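Sso-CP2 metallo-carboxypetidase (Sulfolobus solfataricus, PDB 4MMO) probably acts as a zinc-dependent carboxypeptidase of the M20 family, hydrolysing peptide bonds at the C-terminal end of its substrates. Local coordinates at residues D2-L8 against I415-Y421; G107-R112 against A398-G402; L177-L182 against A378-M383; V313-Y319 against F343-R348. All coordinates share one frame. Residues are numbered along the deposited sequence.

Contact 1. Residues D2-L8 against I415-Y421; sequences DEELYTL and IKIDDYY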
loop_
_atom_site.group_PDB
_atom_site.type_symbol
_atom_site.label_atom_id
_atom_site.label_comp_id
_atom_site.label_asym_id
_atom_site.label_seq_id
_atom_site.Cartn_x
_atom_site.Cartn_y
_atom_site.Cartn_z
ATOM N N ASP A 2 31.527 9.777 -35.440
ATOM C CA ASP A 2 32.700 10.392 -34.828
ATOM C C ASP A 2 32.872 9.946 -33.378
ATOM O O ASP A 2 32.002 9.282 -32.814
ATOM C CB ASP A 2 32.623 11.923 -34.914
ATOM C CG ASP A 2 31.357 12.493 -34.294
ATOM O OD1 ASP A 2 30.642 11.762 -33.578
ATOM O OD2 ASP A 2 31.079 13.690 -34.519
ATOM N N GLU A 3 33.999 10.323 -32.785
ATOM C CA GLU A 3 34.337 9.920 -31.427
ATOM C C GLU A 3 33.310 10.400 -30.398
ATOM O O GLU A 3 33.079 9.734 -29.390
ATOM C CB GLU A 3 35.722 10.451 -31.059
ATOM C CG GLU A 3 36.281 9.884 -29.763
ATOM C CD GLU A 3 37.636 10.466 -29.407
ATOM O OE1 GLU A 3 38.001 11.522 -29.968
ATOM O OE2 GLU A 3 38.338 9.865 -28.568
ATOM N N GLU A 4 32.703 11.556 -30.652
ATOM C CA GLU A 4 31.729 12.133 -29.726
ATOM C C GLU A 4 30.537 11.201 -29.543
ATOM O O GLU A 4 30.096 10.943 -28.422
ATOM C CB GLU A 4 31.231 13.493 -30.230
ATOM C CG GLU A 4 32.239 14.632 -30.106
ATOM C CD GLU A 4 33.408 14.511 -31.068
ATOM O OE1 GLU A 4 33.228 13.939 -32.166
ATOM O OE2 GLU A 4 34.510 14.994 -30.727
ATOM N N LEU A 5 30.013 10.703 -30.653
ATOM C CA LEU A 5 28.845 9.845 -30.611
ATOM C C LEU A 5 29.226 8.447 -30.135
ATOM O O LEU A 5 28.550 7.868 -29.286
ATOM C CB LEU A 5 28.185 9.780 -31.987
ATOM C CG LEU A 5 26.931 8.911 -32.080
ATOM C CD1 LEU A 5 25.878 9.366 -31.085
ATOM C CD2 LEU A 5 26.367 8.935 -33.491
ATOM N N TYR A 6 30.319 7.917 -30.672
ATOM C CA TYR A 6 30.755 6.566 -30.342
ATOM C C TYR A 6 30.997 6.407 -28.848
ATOM O O TYR A 6 30.584 5.412 -28.247
ATOM C CB TYR A 6 32.029 6.206 -31.110
ATOM C CG TYR A 6 32.724 4.965 -30.588
ATOM C CD1 TYR A 6 32.297 3.696 -30.961
ATOM C CD2 TYR A 6 33.805 5.063 -29.722
ATOM C CE1 TYR A 6 32.928 2.560 -30.485
ATOM C CE2 TYR A 6 34.441 3.934 -29.240
ATOM C CZ TYR A 6 33.998 2.685 -29.625
ATOM O OH TYR A 6 34.629 1.559 -29.148
ATOM N N THR A 7 31.661 7.389 -28.245
ATOM C CA THR A 7 31.991 7.303 -26.829
ATOM C C THR A 7 30.727 7.382 -25.975
ATOM O O THR A 7 30.623 6.711 -24.947
ATOM C CB THR A 7 32.982 8.398 -26.417
ATOM O OG1 THR A 7 34.154 8.297 -27.232
ATOM C CG2 THR A 7 33.382 8.251 -24.948
ATOM N N LEU A 8 29.764 8.190 -26.407
ATOM C CA LEU A 8 28.505 8.303 -25.682
ATOM C C LEU A 8 27.780 6.958 -25.681
ATOM O O LEU A 8 27.293 6.517 -24.638
ATOM C CB LEU A 8 27.617 9.395 -26.288
ATOM C CG LEU A 8 26.170 9.440 -25.790
ATOM C CD1 LEU A 8 26.114 9.597 -24.276
ATOM C CD2 LEU A 8 25.407 10.564 -26.473
ATOM N N ILE A 415 17.500 10.510 -26.377
ATOM C CA ILE A 415 17.844 11.879 -26.762
ATOM C C ILE A 415 18.076 11.972 -28.270
ATOM O O ILE A 415 18.601 11.043 -28.888
ATOM C CB ILE A 415 19.094 12.409 -26.012
ATOM C CG1 ILE A 415 20.328 11.550 -26.299
ATOM C CG2 ILE A 415 18.833 12.448 -24.516
ATOM C CD1 ILE A 415 21.618 12.306 -26.171
ATOM N N LYS A 416 17.674 13.090 -28.863
ATOM C CA LYS A 416 17.974 13.346 -30.264
ATOM C C LYS A 416 19.476 13.527 -30.408
ATOM O O LYS A 416 20.100 14.253 -29.632
ATOM C CB LYS A 416 17.242 14.594 -30.759
ATOM C CG LYS A 416 15.733 14.447 -30.822
ATOM C CD LYS A 416 15.068 15.741 -31.258
ATOM C CE LYS A 416 13.566 15.699 -31.020
ATOM N NZ LYS A 416 12.898 16.985 -31.365
ATOM N N ILE A 417 20.057 12.852 -31.393
ATOM C CA ILE A 417 21.485 12.954 -31.645
ATOM C C ILE A 417 21.876 14.410 -31.908
ATOM O O ILE A 417 22.945 14.855 -31.493
ATOM C CB ILE A 417 21.911 12.034 -32.816
ATOM C CG1 ILE A 417 21.800 10.568 -32.377
ATOM C CG2 ILE A 417 23.336 12.354 -33.278
ATOM C CD1 ILE A 417 22.205 9.543 -33.423
ATOM N N ASP A 418 21.001 15.152 -32.579
ATOM C CA ASP A 418 21.263 16.558 -32.874
ATOM C C ASP A 418 21.283 17.400 -31.598
ATOM O O ASP A 418 22.015 18.388 -31.509
ATOM C CB ASP A 418 20.218 17.114 -33.849
ATOM C CG ASP A 418 20.340 16.522 -35.246
ATOM O OD1 ASP A 418 21.401 15.944 -35.568
ATOM O OD2 ASP A 418 19.372 16.644 -36.026
ATOM N N ASP A 419 20.485 17.009 -30.608
ATOM C CA ASP A 419 20.468 17.717 -29.332
ATOM C C ASP A 419 21.745 17.443 -28.547
ATOM O O ASP A 419 22.186 18.277 -27.757
ATOM C CB ASP A 419 19.240 17.333 -28.506
ATOM C CG ASP A 419 17.952 17.879 -29.087
ATOM O OD1 ASP A 419 18.022 18.736 -29.992
ATOM O OD2 ASP A 419 16.868 17.460 -28.636
ATOM N N TYR A 420 22.340 16.274 -28.770
ATOM C CA TYR A 420 23.597 15.930 -28.120
ATOM C C TYR A 420 24.705 16.834 -28.644
ATOM O O TYR A 420 25.542 17.316 -27.882
ATOM C CB TYR A 420 23.955 14.462 -28.368
ATOM C CG TYR A 420 25.335 14.075 -27.891
ATOM C CD1 TYR A 420 25.716 14.276 -26.569
ATOM C CD2 TYR A 420 26.255 13.501 -28.757
ATOM C CE1 TYR A 420 26.980 13.922 -26.126
ATOM C CE2 TYR A 420 27.520 13.141 -28.321
ATOM C CZ TYR A 420 27.876 13.350 -27.005
ATOM O OH TYR A 420 29.131 12.994 -26.567
ATOM N N TYR A 421 24.698 17.064 -29.952
ATOM C CA TYR A 421 25.702 17.916 -30.581
ATOM C C TYR A 421 25.512 19.383 -30.212
ATOM O O TYR A 421 26.488 20.110 -30.042
ATOM C CB TYR A 421 25.688 17.737 -32.102
ATOM C CG TYR A 421 26.237 16.400 -32.546
ATOM C CD1 TYR A 421 27.533 16.022 -32.225
ATOM C CD2 TYR A 421 25.463 15.519 -33.286
ATOM C CE1 TYR A 421 28.042 14.805 -32.621
ATOM C CE2 TYR A 421 25.965 14.295 -33.689
ATOM C CZ TYR A 421 27.254 13.945 -33.353
ATOM O OH TYR A 421 27.762 12.729 -33.752
#
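Two neighbouring tyrosines of helix 417-433 reach the first turns of helix 3-12 with different rotamers. Y420 is t at chi1. Its ring points at the N-terminal helix, and its hydroxyl OH donates to the backbone O of E4 at 2.9 Å. L8, also t, lays CD2 over the face of this ring, 3.5 Å from its centroid and 2° off the normal. This is a nearly ideal CH-pi contact. Y421 is m, and its CA-to-CB bond points sideways, but the ring swings back to the helix start. There its OH donates to D2 OD1 at 3.0 Å. D2 is the N-cap residue, and its p rotamer lets the same OD1 accept from L5 N at 3.2 Å. One carboxylate oxygen thus serves both the cap and the contact. L5 CD2 meets I417 CD1 at 4.2 Å, and L8 CD2 lies 4.2 Å from I415 CD1. E4 packs its CB on both tyrosines, but its carboxylate turns away to H118. The two short helical segments cross at 113°, with axes 11.2 Å apart. I97 of strand 96-98 touches L5, L8 and I417, while M110 and F114 of helix 102-121 pack on Y420.

Contact 2. Residues G107-R112 against A398-G402; sequences GTLMAR and AIGAG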
loop_
_atom_site.group_PDB
_atom_site.type_symbol
_atom_site.label_atom_id
_atom_site.label_comp_id
_atom_site.label_asym_id
_atom_site.label_seq_id
_atom_site.Cartn_x
_atom_site.Cartn_y
_atom_site.Cartn_z
ATOM N N GLY A 107 24.298 11.704 -21.268
ATOM C CA GLY A 107 24.445 12.485 -22.484
ATOM C C GLY A 107 24.987 13.874 -22.181
ATOM O O GLY A 107 25.947 14.335 -22.802
ATOM N N THR A 108 24.378 14.533 -21.201
ATOM C CA THR A 108 24.809 15.867 -20.788
ATOM C C THR A 108 26.206 15.811 -20.183
ATOM O O THR A 108 27.013 16.716 -20.380
ATOM C CB THR A 108 23.832 16.474 -19.766
ATOM O OG1 THR A 108 22.514 16.496 -20.323
ATOM C CG2 THR A 108 24.246 17.896 -19.382
ATOM N N LEU A 109 26.493 14.736 -19.456
ATOM C CA LEU A 109 27.794 14.578 -18.814
ATOM C C LEU A 109 28.884 14.484 -19.868
ATOM O O LEU A 109 29.952 15.083 -19.727
ATOM C CB LEU A 109 27.804 13.327 -17.924
ATOM C CG LEU A 109 29.039 13.026 -17.062
ATOM C CD1 LEU A 109 28.650 12.053 -15.952
ATOM C CD2 LEU A 109 30.202 12.432 -17.849
ATOM N N MET A 110 28.604 13.733 -20.926
ATOM C CA MET A 110 29.603 13.429 -21.943
ATOM C C MET A 110 29.776 14.603 -22.905
ATOM O O MET A 110 30.883 14.870 -23.376
ATOM C CB MET A 110 29.199 12.171 -22.716
ATOM C CG MET A 110 30.247 11.669 -23.691
ATOM S SD MET A 110 31.766 11.130 -22.889
ATOM C CE MET A 110 31.187 9.719 -21.952
ATOM N N ALA A 111 28.675 15.289 -23.200
ATOM C CA ALA A 111 28.718 16.484 -24.035
ATOM C C ALA A 111 29.697 17.490 -23.446
ATOM O O ALA A 111 30.587 17.981 -24.140
ATOM C CB ALA A 111 27.332 17.102 -24.159
ATOM N N ARG A 112 29.547 17.763 -22.154
ATOM C CA ARG A 112 30.411 18.713 -21.465
ATOM C C ARG A 112 31.877 18.306 -21.564
ATOM O O ARG A 112 32.749 19.153 -21.755
ATOM C CB ARG A 112 30.009 18.834 -19.996
ATOM C CG ARG A 112 28.650 19.468 -19.778
ATOM C CD ARG A 112 28.298 19.515 -18.305
ATOM N NE ARG A 112 27.047 20.228 -18.067
ATOM C CZ ARG A 112 26.493 20.389 -16.869
ATOM N NH1 ARG A 112 27.075 19.883 -15.791
ATOM N NH2 ARG A 112 25.352 21.051 -16.751
ATOM N N ALA A 398 22.130 24.229 -16.021
ATOM C CA ALA A 398 21.854 24.476 -17.425
ATOM C C ALA A 398 22.801 23.661 -18.287
ATOM O O ALA A 398 23.829 23.194 -17.801
ATOM C CB ALA A 398 22.027 25.931 -17.724
ATOM N N ILE A 399 22.465 23.576 -19.573
ATOM C CA ILE A 399 23.068 22.660 -20.546
ATOM C C ILE A 399 22.401 21.302 -20.404
ATOM O O ILE A 399 22.341 20.745 -19.309
ATOM C CB ILE A 399 24.601 22.510 -20.419
ATOM C CG1 ILE A 399 25.281 23.884 -20.452
ATOM C CG2 ILE A 399 25.131 21.629 -21.545
ATOM C CD1 ILE A 399 26.753 23.855 -20.095
ATOM N N GLY A 400 21.888 20.779 -21.512
ATOM C CA GLY A 400 21.201 19.501 -21.497
ATOM C C GLY A 400 21.154 18.832 -22.853
ATOM O O GLY A 400 20.771 19.444 -23.853
ATOM N N ALA A 401 21.550 17.564 -22.882
ATOM C CA ALA A 401 21.509 16.777 -24.105
ATOM C C ALA A 401 20.079 16.330 -24.395
ATOM O O ALA A 401 19.745 15.986 -25.529
ATOM C CB ALA A 401 22.416 15.578 -23.975
ATOM N N GLY A 402 19.242 16.342 -23.363
ATOM C CA GLY A 402 17.884 15.844 -23.475
ATOM C C GLY A 402 16.846 16.921 -23.706
ATOM O O GLY A 402 17.173 18.081 -23.960
#
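G107-R112 is a run of regular helix, whereas A398-G402 is an irregular loop passing beside it. The backbones come closest at T108 and A401, whose CA atoms are 4.8 Å apart. G107 lacks a side chain, consistent with this approach: A401 CB sits 3.6 Å from G107 C, and an ideal G107 CB would lie 3.2 Å from A401 CB. I399 has a positive phi of 82°, and its side chain points toward the helix. T108 is the main polar link. Its OG1 accepts from A401 N at 2.9 Å in an almost straight bond, and its CG2 lies 3.4 Å from I399 O. One turn on, R112 stretches out so that NH2 gives a weak hydrogen bond to A398 O at 2.8 Å. Its NH1 holds M162 O, so R112 reaches the chain beside zinc ligand E163. Backbone bonds join I399 to A165 and G402 to L167. Helix 417-433 adds I424 against A111 and T427 against R112 and I399, and M359 of helix 354-367 covers A398 and I399.

Contact 3. Residues L177-L182 against A378-M383; sequences LGVKGL and AGTQPM. With SO4 (sulfate ion), chain D.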
loop_
_atom_site.group_PDB
_atom_site.type_symbol
_atom_site.label_atom_id
_atom_site.label_comp_id
_atom_site.label_asym_id
_atom_site.label_seq_id
_atom_site.Cartn_x
_atom_site.Cartn_y
_atom_site.Cartn_z
ATOM N N LEU A 177 17.812 28.156 -11.585
ATOM C CA LEU A 177 18.611 28.860 -10.589
ATOM C C LEU A 177 18.439 28.308 -9.177
ATOM O O LEU A 177 18.693 29.015 -8.201
ATOM C CB LEU A 177 18.235 30.344 -10.586
ATOM C CG LEU A 177 18.216 31.031 -11.951
ATOM C CD1 LEU A 177 17.923 32.513 -11.784
ATOM C CD2 LEU A 177 19.531 30.826 -12.682
ATOM N N GLY A 178 18.007 27.057 -9.059
ATOM C CA GLY A 178 17.825 26.473 -7.744
ATOM C C GLY A 178 17.080 25.153 -7.726
ATOM O O GLY A 178 16.784 24.573 -8.766
ATOM N N VAL A 179 16.785 24.681 -6.521
ATOM C CA VAL A 179 16.037 23.446 -6.330
ATOM C C VAL A 179 15.215 23.514 -5.054
ATOM O O VAL A 179 15.545 24.254 -4.129
ATOM C CB VAL A 179 16.975 22.229 -6.205
ATOM C CG1 VAL A 179 17.768 22.028 -7.477
ATOM C CG2 VAL A 179 17.919 22.397 -5.018
ATOM N N LYS A 180 14.148 22.728 -4.999
ATOM C CA LYS A 180 13.432 22.532 -3.753
ATOM C C LYS A 180 14.220 21.554 -2.894
ATOM O O LYS A 180 14.958 20.716 -3.415
ATOM C CB LYS A 180 12.026 22.002 -4.014
ATOM C CG LYS A 180 11.078 23.037 -4.600
ATOM C CD LYS A 180 9.640 22.564 -4.516
ATOM C CE LYS A 180 8.693 23.480 -5.267
ATOM N NZ LYS A 180 7.282 22.997 -5.164
ATOM N N GLY A 181 14.081 21.681 -1.579
ATOM C CA GLY A 181 14.724 20.771 -0.653
ATOM C C GLY A 181 13.935 19.484 -0.554
ATOM O O GLY A 181 12.923 19.321 -1.237
ATOM N N LEU A 182 14.383 18.573 0.304
ATOM C CA LEU A 182 13.747 17.271 0.403
ATOM C C LEU A 182 13.940 16.603 1.758
ATOM O O LEU A 182 14.998 16.712 2.374
ATOM C CB LEU A 182 14.275 16.354 -0.702
ATOM C CG LEU A 182 13.586 14.998 -0.857
ATOM C CD1 LEU A 182 12.091 15.151 -1.087
ATOM C CD2 LEU A 182 14.219 14.248 -2.011
ATOM N N ALA A 378 11.034 22.105 -9.782
ATOM C CA ALA A 378 10.026 21.527 -8.904
ATOM C C ALA A 378 10.645 20.367 -8.135
ATOM O O ALA A 378 10.187 20.010 -7.049
ATOM C CB ALA A 378 8.835 21.051 -9.715
ATOM N N GLY A 379 11.699 19.793 -8.707
ATOM C CA GLY A 379 12.371 18.647 -8.123
ATOM C C GLY A 379 13.585 19.024 -7.298
ATOM O O GLY A 379 13.791 20.197 -6.966
ATOM N N THR A 380 14.395 18.016 -6.982
ATOM C CA THR A 380 15.492 18.161 -6.032
ATOM C C THR A 380 16.810 17.691 -6.630
ATOM O O THR A 380 16.840 16.827 -7.503
ATOM C CB THR A 380 15.203 17.364 -4.741
ATOM O OG1 THR A 380 14.032 17.894 -4.109
ATOM C CG2 THR A 380 16.378 17.435 -3.758
ATOM N N GLN A 381 17.897 18.274 -6.136
ATOM C CA GLN A 381 19.240 17.990 -6.611
ATOM C C GLN A 381 20.170 18.483 -5.499
ATOM O O GLN A 381 19.784 19.362 -4.731
ATOM C CB GLN A 381 19.473 18.740 -7.931
ATOM C CG GLN A 381 20.701 18.322 -8.719
ATOM C CD GLN A 381 20.846 19.021 -10.073
ATOM O OE1 GLN A 381 21.855 18.835 -10.754
ATOM N NE2 GLN A 381 19.847 19.816 -10.469
ATOM N N PRO A 382 21.383 17.911 -5.377
ATOM C CA PRO A 382 22.221 18.321 -4.237
ATOM C C PRO A 382 22.925 19.678 -4.410
ATOM O O PRO A 382 24.045 19.873 -3.931
ATOM C CB PRO A 382 23.231 17.171 -4.121
ATOM C CG PRO A 382 23.321 16.614 -5.494
ATOM C CD PRO A 382 21.942 16.735 -6.071
ATOM N N MET A 383 22.254 20.616 -5.072
ATOM C CA MET A 383 22.764 21.970 -5.245
ATOM C C MET A 383 23.066 22.608 -3.894
ATOM O O MET A 383 24.027 23.367 -3.754
ATOM C CB MET A 383 21.730 22.808 -5.993
ATOM C CG MET A 383 22.223 24.145 -6.504
ATOM S SD MET A 383 21.050 24.827 -7.696
ATOM C CE MET A 383 21.742 26.450 -7.986
HETATM S S SO4 D . 14.038 14.581 -8.065
HETATM O O1 SO4 D . 13.366 13.332 -7.727
HETATM O O2 SO4 D . 15.490 14.362 -8.165
HETATM O O3 SO4 D . 13.389 15.051 -9.296
HETATM O O4 SO4 D . 13.812 15.578 -7.025
HETATM O O HOH W 1 7.491 20.244 -5.966
#
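A sulfate ion, probably from the crystallisation liquor, sits on the loop of this contact. T380 N donates to its O4 at a short 2.5 Å. A side chain on G379 would clash with the ion. R311 of this chain and H197 of the second subunit also hydrogen-bond the sulfate, so the anion lies where the two subunits meet. The loop A378-M383 runs across the start of strand 178-190, with end-to-end directions 97° apart. Two direct hydrogen bonds join them. K180 N donates to G379 O at 3.2 Å, and T380 OG1 donates to K180 O at 3.1 Å. A water adds a third link, accepting from K180 NZ and donating to A378 O, both at 2.9 Å. The amine itself is held by the backbone oxygens of Y279 and L276. V179 fills the apolar part. Its CG2 is 4.0 Å from M383 CB, and its CG1 is 3.7 Å from Q381 CB. M383 SD lies 3.6 Å from G178 CA. Q381 OE1 accepts from the backbone N of the zinc ligand E163. The loop therefore joins the metal-site region to the first strand of the dimerisation domain. The bound sulfate implies that this junction can hold an anionic group, consistent with a place for a substrate carboxylate in an M20 carboxypeptidase.

Contact 4. Residues V313-Y319 against F343-R348; sequences VPNQDPY and FEYPVR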
loop_
_atom_site.group_PDB
_atom_site.type_symbol
_atom_site.label_atom_id
_atom_site.label_comp_id
_atom_site.label_asym_id
_atom_site.label_seq_id
_atom_site.Cartn_x
_atom_site.Cartn_y
_atom_site.Cartn_z
ATOM N N VAL A 313 11.158 24.684 0.366
ATOM C CA VAL A 313 11.541 25.915 -0.310
ATOM C C VAL A 313 12.287 26.799 0.684
ATOM O O VAL A 313 12.172 26.593 1.891
ATOM C CB VAL A 313 10.309 26.663 -0.862
ATOM C CG1 VAL A 313 9.557 25.785 -1.851
ATOM C CG2 VAL A 313 9.381 27.097 0.268
ATOM N N PRO A 314 13.056 27.780 0.184
ATOM C CA PRO A 314 13.837 28.634 1.084
ATOM C C PRO A 314 12.941 29.333 2.104
ATOM O O PRO A 314 11.867 29.758 1.688
ATOM C CB PRO A 314 14.462 29.662 0.135
ATOM C CG PRO A 314 14.489 28.992 -1.193
ATOM C CD PRO A 314 13.253 28.143 -1.231
ATOM N N ASN A 315 13.321 29.454 3.380
ATOM C CA ASN A 315 14.590 28.990 3.935
ATOM C C ASN A 315 14.389 27.776 4.835
ATOM O O ASN A 315 14.972 27.694 5.916
ATOM C CB ASN A 315 15.230 30.116 4.749
ATOM C CG ASN A 315 15.624 31.304 3.889
ATOM O OD1 ASN A 315 16.358 31.160 2.912
ATOM N ND2 ASN A 315 15.127 32.485 4.241
ATOM N N GLN A 316 13.551 26.838 4.405
ATOM C CA GLN A 316 13.277 25.656 5.216
ATOM C C GLN A 316 14.513 24.771 5.330
ATOM O O GLN A 316 15.227 24.549 4.352
ATOM C CB GLN A 316 12.128 24.843 4.625
ATOM C CG GLN A 316 10.773 25.516 4.696
ATOM C CD GLN A 316 9.697 24.667 4.058
ATOM O OE1 GLN A 316 9.799 24.303 2.886
ATOM N NE2 GLN A 316 8.672 24.318 4.832
ATOM N N ASP A 317 14.750 24.273 6.540
ATOM C CA ASP A 317 15.851 23.367 6.825
ATOM C C ASP A 317 15.257 21.976 7.030
ATOM O O ASP A 317 14.422 21.791 7.913
ATOM C CB ASP A 317 16.571 23.834 8.095
ATOM C CG ASP A 317 17.807 23.012 8.416
ATOM O OD1 ASP A 317 17.883 21.827 8.026
ATOM O OD2 ASP A 317 18.710 23.564 9.078
ATOM N N PRO A 318 15.684 20.990 6.223
ATOM C CA PRO A 318 15.072 19.662 6.332
ATOM C C PRO A 318 15.249 19.030 7.710
ATOM O O PRO A 318 14.334 18.365 8.201
ATOM C CB PRO A 318 15.803 18.849 5.257
ATOM C CG PRO A 318 17.069 19.584 5.014
ATOM C CD PRO A 318 16.734 21.022 5.191
ATOM N N TYR A 319 16.402 19.244 8.333
ATOM C CA TYR A 319 16.633 18.722 9.674
ATOM C C TYR A 319 15.695 19.389 10.680
ATOM O O TYR A 319 15.244 18.760 11.631
ATOM C CB TYR A 319 18.098 18.903 10.078
ATOM C CG TYR A 319 19.046 18.084 9.231
ATOM C CD1 TYR A 319 19.256 16.740 9.499
ATOM C CD2 TYR A 319 19.723 18.652 8.158
ATOM C CE1 TYR A 319 20.112 15.983 8.730
ATOM C CE2 TYR A 319 20.586 17.897 7.378
ATOM C CZ TYR A 319 20.774 16.561 7.672
ATOM O OH TYR A 319 21.629 15.794 6.912
ATOM N N PHE A 343 18.016 14.113 3.370
ATOM C CA PHE A 343 17.898 15.513 3.754
ATOM C C PHE A 343 18.580 16.372 2.691
ATOM O O PHE A 343 19.771 16.219 2.437
ATOM C CB PHE A 343 18.544 15.763 5.120
ATOM C CG PHE A 343 17.965 14.933 6.237
ATOM C CD1 PHE A 343 18.395 13.633 6.452
ATOM C CD2 PHE A 343 17.004 15.459 7.084
ATOM C CE1 PHE A 343 17.869 12.869 7.482
ATOM C CE2 PHE A 343 16.475 14.703 8.115
ATOM C CZ PHE A 343 16.908 13.405 8.313
ATOM N N GLU A 344 17.813 17.252 2.054
ATOM C CA GLU A 344 18.351 18.144 1.026
ATOM C C GLU A 344 17.859 19.558 1.289
ATOM O O GLU A 344 16.704 19.760 1.653
ATOM C CB GLU A 344 17.914 17.691 -0.369
ATOM C CG GLU A 344 18.342 16.277 -0.747
ATOM C CD GLU A 344 19.596 16.251 -1.602
ATOM O OE1 GLU A 344 20.599 16.891 -1.215
ATOM O OE2 GLU A 344 19.574 15.597 -2.668
ATOM N N TYR A 345 18.742 20.533 1.115
ATOM C CA TYR A 345 18.391 21.930 1.347
ATOM C C TYR A 345 17.801 22.553 0.085
ATOM O O TYR A 345 18.249 22.251 -1.020
ATOM C CB TYR A 345 19.630 22.729 1.762
ATOM C CG TYR A 345 20.210 22.337 3.102
ATOM C CD1 TYR A 345 21.160 21.329 3.203
ATOM C CD2 TYR A 345 19.814 22.982 4.266
ATOM C CE1 TYR A 345 21.694 20.974 4.424
ATOM C CE2 TYR A 345 20.341 22.628 5.495
ATOM C CZ TYR A 345 21.282 21.627 5.567
ATOM O OH TYR A 345 21.812 21.273 6.789
ATOM N N PRO A 346 16.797 23.433 0.240
ATOM C CA PRO A 346 16.342 24.219 -0.912
ATOM C C PRO A 346 17.365 25.293 -1.263
ATOM O O PRO A 346 18.157 25.673 -0.399
ATOM C CB PRO A 346 15.054 24.866 -0.405
ATOM C CG PRO A 346 15.259 24.987 1.061
ATOM C CD PRO A 346 16.041 23.766 1.459
ATOM N N VAL A 347 17.342 25.771 -2.505
ATOM C CA VAL A 347 18.325 26.734 -2.992
ATOM C C VAL A 347 17.712 27.642 -4.046
ATOM O O VAL A 347 16.921 27.194 -4.875
ATOM C CB VAL A 347 19.531 26.024 -3.650
ATOM C CG1 VAL A 347 20.505 27.036 -4.258
ATOM C CG2 VAL A 347 20.253 25.152 -2.657
ATOM N N ARG A 348 18.098 28.914 -4.007
ATOM C CA ARG A 348 17.780 29.868 -5.061
ATOM C C ARG A 348 18.931 30.849 -5.192
ATOM O O ARG A 348 19.333 31.467 -4.208
ATOM C CB ARG A 348 16.495 30.624 -4.745
ATOM C CG ARG A 348 15.252 29.928 -5.226
ATOM C CD ARG A 348 14.010 30.690 -4.837
ATOM N NE ARG A 348 12.817 29.879 -5.044
ATOM C CZ ARG A 348 11.694 29.993 -4.343
ATOM N NH1 ARG A 348 11.589 30.896 -3.375
ATOM N NH2 ARG A 348 10.670 29.199 -4.616
#
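Prolines and aromatic rings interlock along this contact, with no hydrogen bond between the two segments. P346 is the bump on the strand side. It fits under the bend of V313-Q316, with CB 3.8 Å from P314 CD and CD 3.1 Å from Q316 O. The bend has a cis peptide before N315 and is closed by Q316 N to V313 O at 2.9 Å. P314 in turn fills the space between P346 and the guanidinium face of R348, with CD 3.9 Å from NH1. R348 NE is hydrogen-bonded to N376. This is a beta-alpha-beta unit of the dimerisation domain: strand 299-312 leads through this bend into helix 318-331, then strand 337-348 returns beneath the helix start. D317 caps that helix, its OD1 accepting from Y319 N at 3.0 Å. P318 wedges between F343 and Y345, with CB 4.0 Å from F343 CD2 and CD 3.8 Å from Y345 CD2. Y319 lies flat on F343 in an offset stack, centroids 4.2 Å apart and planes at 6°.

From the N terminus, helix 3-12 opens contact 1, which closes only at 415-421. This largest loop encloses the other three contacts. Contact 2 opens on helix 102-121 and closes at 398-402. Contact 3 lies within it, from the start of strand 178-190 to 378-383, and contact 4 lies innermost, between 313-319 and 343-348. The loops nest and never cross. Contact 1 joins the N-terminal helix to the start of the last helix, and contact 2, which it touches, joins helix 102-121 to the loop after strand 395-396. Contacts 3 and 4 touch, and sit on the neighbouring strands 178-190 and 337-348 of the dimerisation sheet. The nearest atoms of contacts 2 and 3 are about 7 Å apart.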